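Local coordinates for uncharacterized protein (Bacteroides ovatus, PDB 4FXT), which is of unknown function but joins a transthyretin-clan N-terminal domain to a C-terminal domain of the E-set clan, both built of beta strands, at residues A[166-169]-A[170-173]; A[120-123]-A[124-127]. All blocks are in the same frame, centred on the assembly; numbering follows the deposited sequence.

Contact 1 (A[166-169]-A[170-173]); sequences EIPS and GLVN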
ATOM      1  N   GLU A 166       3.926  -1.313 -21.753  1.00 49.11           N
ATOM      2  CA  GLU A 166       4.364  -0.343 -22.740  1.00 49.27           C
ATOM      3  C   GLU A 166       4.240   1.110 -22.188  1.00 53.07           C
ATOM      4  O   GLU A 166       3.223   1.479 -21.600  1.00 49.89           O
ATOM      5  CB  GLU A 166       3.549  -0.511 -24.018  1.00 51.43           C
ATOM      6  CG  GLU A 166       4.077   0.323 -25.168  1.00 71.93           C
ATOM      7  CD  GLU A 166       3.484  -0.008 -26.522  1.00109.87           C
ATOM      8  OE1 GLU A 166       3.659  -1.158 -26.989  1.00126.24           O
ATOM      9  OE2 GLU A 166       2.983   0.929 -27.178  1.00103.67           O
ATOM     10  N   ILE A 167       5.293   1.925 -22.407  1.00 51.47           N
ATOM     11  CA  ILE A 167       5.348   3.317 -21.983  1.00 50.99           C
ATOM     12  C   ILE A 167       4.351   4.111 -22.849  1.00 60.39           C
ATOM     13  O   ILE A 167       4.463   4.072 -24.084  1.00 64.06           O
ATOM     14  CB  ILE A 167       6.796   3.879 -22.061  1.00 53.81           C
ATOM     15  CG1 ILE A 167       7.782   3.020 -21.280  1.00 53.38           C
ATOM     16  CG2 ILE A 167       6.836   5.324 -21.590  1.00 53.55           C
ATOM     17  CD1 ILE A 167       9.261   3.351 -21.469  1.00 56.72           C
ATOM     18  N   PRO A 168       3.352   4.786 -22.240  1.00 57.37           N
ATOM     19  CA  PRO A 168       2.360   5.514 -23.048  1.00 59.90           C
ATOM     20  C   PRO A 168       2.959   6.779 -23.708  1.00 71.14           C
ATOM     21  O   PRO A 168       4.010   7.272 -23.286  1.00 71.80           O
ATOM     22  CB  PRO A 168       1.268   5.875 -22.027  1.00 60.21           C
ATOM     23  CG  PRO A 168       1.967   5.926 -20.726  1.00 62.59           C
ATOM     24  CD  PRO A 168       3.050   4.885 -20.797  1.00 57.71           C
ATOM     25  N   SER A 169       2.275   7.282 -24.759  1.00 71.37           N
ATOM     26  CA  SER A 169       2.658   8.449 -25.558  1.00 74.53           C
ATOM     27  C   SER A 169       2.937   9.697 -24.691  1.00 78.53           C
ATOM     28  O   SER A 169       3.903  10.428 -24.930  1.00 78.19           O
ATOM     29  CB  SER A 169       1.562   8.782 -26.569  1.00 81.96           C
ATOM     30  OG  SER A 169       0.322   9.080 -25.940  1.00 94.91           O
ATOM     31  N   GLY A 170       2.100   9.918 -23.696  1.00 75.52           N
ATOM     32  CA  GLY A 170       2.240  11.072 -22.823  1.00 76.89           C
ATOM     33  C   GLY A 170       3.276  10.938 -21.724  1.00 79.69           C
ATOM     34  O   GLY A 170       3.306  11.772 -20.818  1.00 80.51           O
ATOM     35  N   LEU A 171       4.133   9.898 -21.799  1.00 72.41           N
ATOM     36  CA  LEU A 171       5.169   9.649 -20.798  1.00 68.63           C
ATOM     37  C   LEU A 171       6.527   9.375 -21.432  1.00 70.73           C
ATOM     38  O   LEU A 171       7.544   9.434 -20.740  1.00 70.87           O
ATOM     39  CB  LEU A 171       4.744   8.431 -19.960  1.00 65.28           C
ATOM     40  CG  LEU A 171       4.465   8.650 -18.485  1.00 67.43           C
ATOM     41  CD1 LEU A 171       3.465   9.688 -18.279  1.00 67.91           C
ATOM     42  CD2 LEU A 171       3.937   7.414 -17.860  1.00 65.87           C
ATOM     43  N   VAL A 172       6.542   9.091 -22.737  1.00 64.81           N
ATOM     44  CA  VAL A 172       7.705   8.602 -23.464  1.00 64.74           C
ATOM     45  C   VAL A 172       8.822   9.710 -23.563  1.00 68.01           C
ATOM     46  O   VAL A 172      10.007   9.361 -23.644  1.00 66.44           O
ATOM     47  CB  VAL A 172       7.260   8.088 -24.867  1.00 69.66           C
ATOM     48  CG1 VAL A 172       6.865   9.216 -25.814  1.00 71.70           C
ATOM     49  CG2 VAL A 172       8.311   7.208 -25.499  1.00 70.55           C
ATOM     50  N   ASN A 173       8.469  11.002 -23.491  1.00 65.77           N
ATOM     51  CA  ASN A 173       9.473  12.064 -23.600  1.00 67.52           C
ATOM     52  C   ASN A 173       9.748  12.723 -22.247  1.00 71.16           C
ATOM     53  O   ASN A 173      10.387  13.768 -22.183  1.00 73.18           O
ATOM     54  CB  ASN A 173       9.016  13.093 -24.607  1.00 72.50           C
ATOM     55  CG  ASN A 173       8.981  12.543 -26.021  1.00113.46           C
ATOM     56  OD1 ASN A 173       9.879  11.804 -26.466  1.00112.95           O
ATOM     57  ND2 ASN A 173       7.983  12.951 -26.783  1.00109.24           N
TER

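Contact 2 (A[120-123]-A[124-127]); sequences KVVA and NANM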
ATOM      1  N   LYS A 120       0.202 -15.158  -0.848  1.00 47.93           N
ATOM      2  CA  LYS A 120      -1.181 -15.275  -0.378  1.00 48.93           C
ATOM      3  C   LYS A 120      -1.062 -15.449   1.120  1.00 59.10           C
ATOM      4  O   LYS A 120      -0.601 -16.509   1.576  1.00 62.60           O
ATOM      5  CB  LYS A 120      -1.956 -16.390  -1.093  1.00 51.06           C
ATOM      6  CG  LYS A 120      -3.418 -16.551  -0.660  1.00 57.88           C
ATOM      7  CD  LYS A 120      -4.070 -17.675  -1.442  1.00 57.39           C
ATOM      8  CE  LYS A 120      -5.438 -17.973  -0.963  1.00 64.90           C
ATOM      9  NZ  LYS A 120      -6.079 -19.013  -1.804  1.00 76.73           N
ATOM     10  N   VAL A 121      -1.314 -14.357   1.877  1.00 54.58           N
ATOM     11  CA  VAL A 121      -1.126 -14.315   3.335  1.00 55.07           C
ATOM     12  C   VAL A 121      -2.395 -14.889   4.044  1.00 58.88           C
ATOM     13  O   VAL A 121      -2.241 -15.685   4.972  1.00 58.39           O
ATOM     14  CB  VAL A 121      -0.806 -12.869   3.774  1.00 57.67           C
ATOM     15  CG1 VAL A 121      -0.562 -12.773   5.278  1.00 58.76           C
ATOM     16  CG2 VAL A 121       0.393 -12.321   3.003  1.00 56.37           C
ATOM     17  N   VAL A 122      -3.622 -14.502   3.587  1.00 55.96           N
ATOM     18  CA  VAL A 122      -4.929 -14.975   4.093  1.00 57.22           C
ATOM     19  C   VAL A 122      -5.421 -16.106   3.181  1.00 63.72           C
ATOM     20  O   VAL A 122      -5.803 -15.835   2.041  1.00 62.84           O
ATOM     21  CB  VAL A 122      -5.961 -13.831   4.194  1.00 60.00           C
ATOM     22  CG1 VAL A 122      -7.303 -14.346   4.703  1.00 61.28           C
ATOM     23  CG2 VAL A 122      -5.439 -12.702   5.081  1.00 59.61           C
ATOM     24  N   ALA A 123      -5.373 -17.372   3.673  1.00 62.36           N
ATOM     25  CA  ALA A 123      -5.695 -18.595   2.912  1.00 63.42           C
ATOM     26  C   ALA A 123      -7.135 -18.579   2.342  1.00 68.12           C
ATOM     27  O   ALA A 123      -7.406 -19.155   1.279  1.00 66.47           O
ATOM     28  CB  ALA A 123      -5.516 -19.817   3.797  1.00 66.34           C
ATOM     29  N   ASN A 124      -8.034 -17.938   3.083  1.00 66.05           N
ATOM     30  CA  ASN A 124      -9.443 -17.718   2.819  1.00 66.73           C
ATOM     31  C   ASN A 124      -9.667 -16.842   1.555  1.00 70.20           C
ATOM     32  O   ASN A 124     -10.648 -17.066   0.840  1.00 71.69           O
ATOM     33  CB  ASN A 124     -10.011 -17.021   4.064  1.00 69.95           C
ATOM     34  CG  ASN A 124     -11.412 -16.512   3.945  1.00105.11           C
ATOM     35  OD1 ASN A 124     -12.312 -17.225   3.474  1.00 96.87           O
ATOM     36  ND2 ASN A 124     -11.623 -15.276   4.429  1.00 99.53           N
ATOM     37  N   ALA A 125      -8.780 -15.836   1.319  1.00 63.79           N
ATOM     38  CA  ALA A 125      -8.855 -14.840   0.237  1.00 62.56           C
ATOM     39  C   ALA A 125      -8.618 -15.449  -1.137  1.00 66.45           C
ATOM     40  O   ALA A 125      -7.896 -16.431  -1.269  1.00 66.92           O
ATOM     41  CB  ALA A 125      -7.833 -13.737   0.465  1.00 62.04           C
ATOM     42  N   ASN A 126      -9.203 -14.815  -2.171  1.00 60.50           N
ATOM     43  CA  ASN A 126      -9.086 -15.233  -3.561  1.00 57.87           C
ATOM     44  C   ASN A 126      -8.686 -14.047  -4.401  1.00 57.50           C
ATOM     45  O   ASN A 126      -9.214 -12.945  -4.242  1.00 57.83           O
ATOM     46  CB  ASN A 126     -10.387 -15.851  -4.039  1.00 57.10           C
ATOM     47  CG  ASN A 126     -10.760 -17.112  -3.301  1.00 78.76           C
ATOM     48  OD1 ASN A 126     -11.844 -17.200  -2.737  1.00 78.43           O
ATOM     49  ND2 ASN A 126      -9.845 -18.085  -3.210  1.00 73.28           N
HETATM   50  N   MSE A 127      -7.715 -14.279  -5.273  1.00 50.50           N
HETATM   51  CA  MSE A 127      -7.089 -13.267  -6.136  1.00 46.23           C
HETATM   52  C   MSE A 127      -8.052 -12.858  -7.246  1.00 48.80           C
HETATM   53  O   MSE A 127      -8.636 -13.737  -7.896  1.00 46.63           O
HETATM   54  CB  MSE A 127      -5.787 -13.866  -6.694  1.00 46.52           C
HETATM   55  CG  MSE A 127      -5.126 -13.074  -7.787  1.00 50.72           C
HETATM   56 SE   MSE A 127      -3.252 -13.573  -8.117  0.75 56.32          SE
HETATM   57  CE  MSE A 127      -3.276 -15.614  -8.206  1.00 54.89           C
TER

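Contact 1 (A[166-169]-A[170-173])
Pro-168 and Leu-171 slant across each other on one side of a tight turn, the leucine reaching over the proline ring with its CB and one methyl. Leu-171 CD2 lies 3.8 Å from Pro-168 CG, and the neighbouring CD is only slightly farther from that methyl, so Leu-171 meets the ring at its CG and CD atoms. Beneath this pair the backbone closes on itself: Leu-171 N donates to Pro-168 O at 3.0 Å, with an N-H...O angle of 148°. Proline suits the first place of this turn because its ring stiffens the chain on the way in and offers Leu-171 an apolar surface; the conformation of Gly-170, in the third place, does not require a glycine. The turn belongs to the loop between strands 160-166 and 176-185 of the E-set-like C-terminal domain. Without the ring, as with an alanine here, Leu-171 CD2 would probably lose its apolar neighbour and the chain entering the turn would be freer to move. Ile-167, just ahead of the proline, has its CB directed toward 170-173, and with CG2 anti to the backbone N (CG1 at chi1 -54°) that methyl meets the chain at Val-172, 3.9 Å from Val-172 CA. The same methyl stands 4.1 Å from Leu-171 CB, touching both residues as a branched apolar side chain can. Ile-167 also rests on Leu-201 and bonds through its backbone to Asn-110, whereas Leu-171 extends to Thr-136 and Glu-146, with a bound 1,2-ethanediol about 6 Å from its side chain.

Contact 2 (A[120-123]-A[124-127])
Asn-124, Ala-125 and Val-122 carry most of this local contact, a type I beta turn running from Val-122 to Ala-125. The turn is closed by Ala-125 N, which donates to Val-122 O at 3.1 Å; the N-H...O angle is 143°. Ala-123 and Asn-124 fill the two corner places, where asparagine is well suited: its polar end can remain in water while its CB packs on the turn. Here that CB lies 3.9 Å from Val-122 CG1, and the two side chains run side by side in the same direction. Val-122 presents this methyl because CG1 is anti to the backbone N (chi1 179°), which carries it along the flank of Asn-124. The amide of Asn-124, by contrast, leads away from 120-123; the side chain also touches Lys-187. Ala-125 is the buried member of the group, and a single methyl is all it brings to the turn: its CB lies 3.3 Å from Val-122 O and 4.2 Å from Val-122 CB. Lys-120 accompanies the turn with a fully extended chain, its aliphatic end beside the Ala-125 carbonyl; NZ is 3.2 Å from Ala-125 O, but the angle is too poor for a hydrogen bond. The turn links strand 111-120 to strand 127-135. Backbone bonds tie Val-121 and Val-122 to Tyr-97, just before strand 98-108, and Asn-126 N donates to Asp-186 OD1 just past strand 176-185, while Phe-98 of strand 98-108 meets the side chains of Lys-120 and Ala-125.

How the contacts relate
Both contacts belong to the C-terminal DUF3823_C domain, and contact 2 comes first along the chain. Their centres are about 34 Å apart and their nearest atoms about 20 Å, so they do not touch. Each is a strand-to-strand connection: contact 2 leads from strand 111-120 into strand 127-135, and contact 1 lies on the way from strand 160-166 to strand 176-185. Strands 127-135 and 176-185, which follow the two loops, are antiparallel neighbours in one four-stranded sheet. Since they run in opposite directions, the loops that feed them fall at opposite ends of the sheet. The two turns thus mark separate ends of the same beta domain.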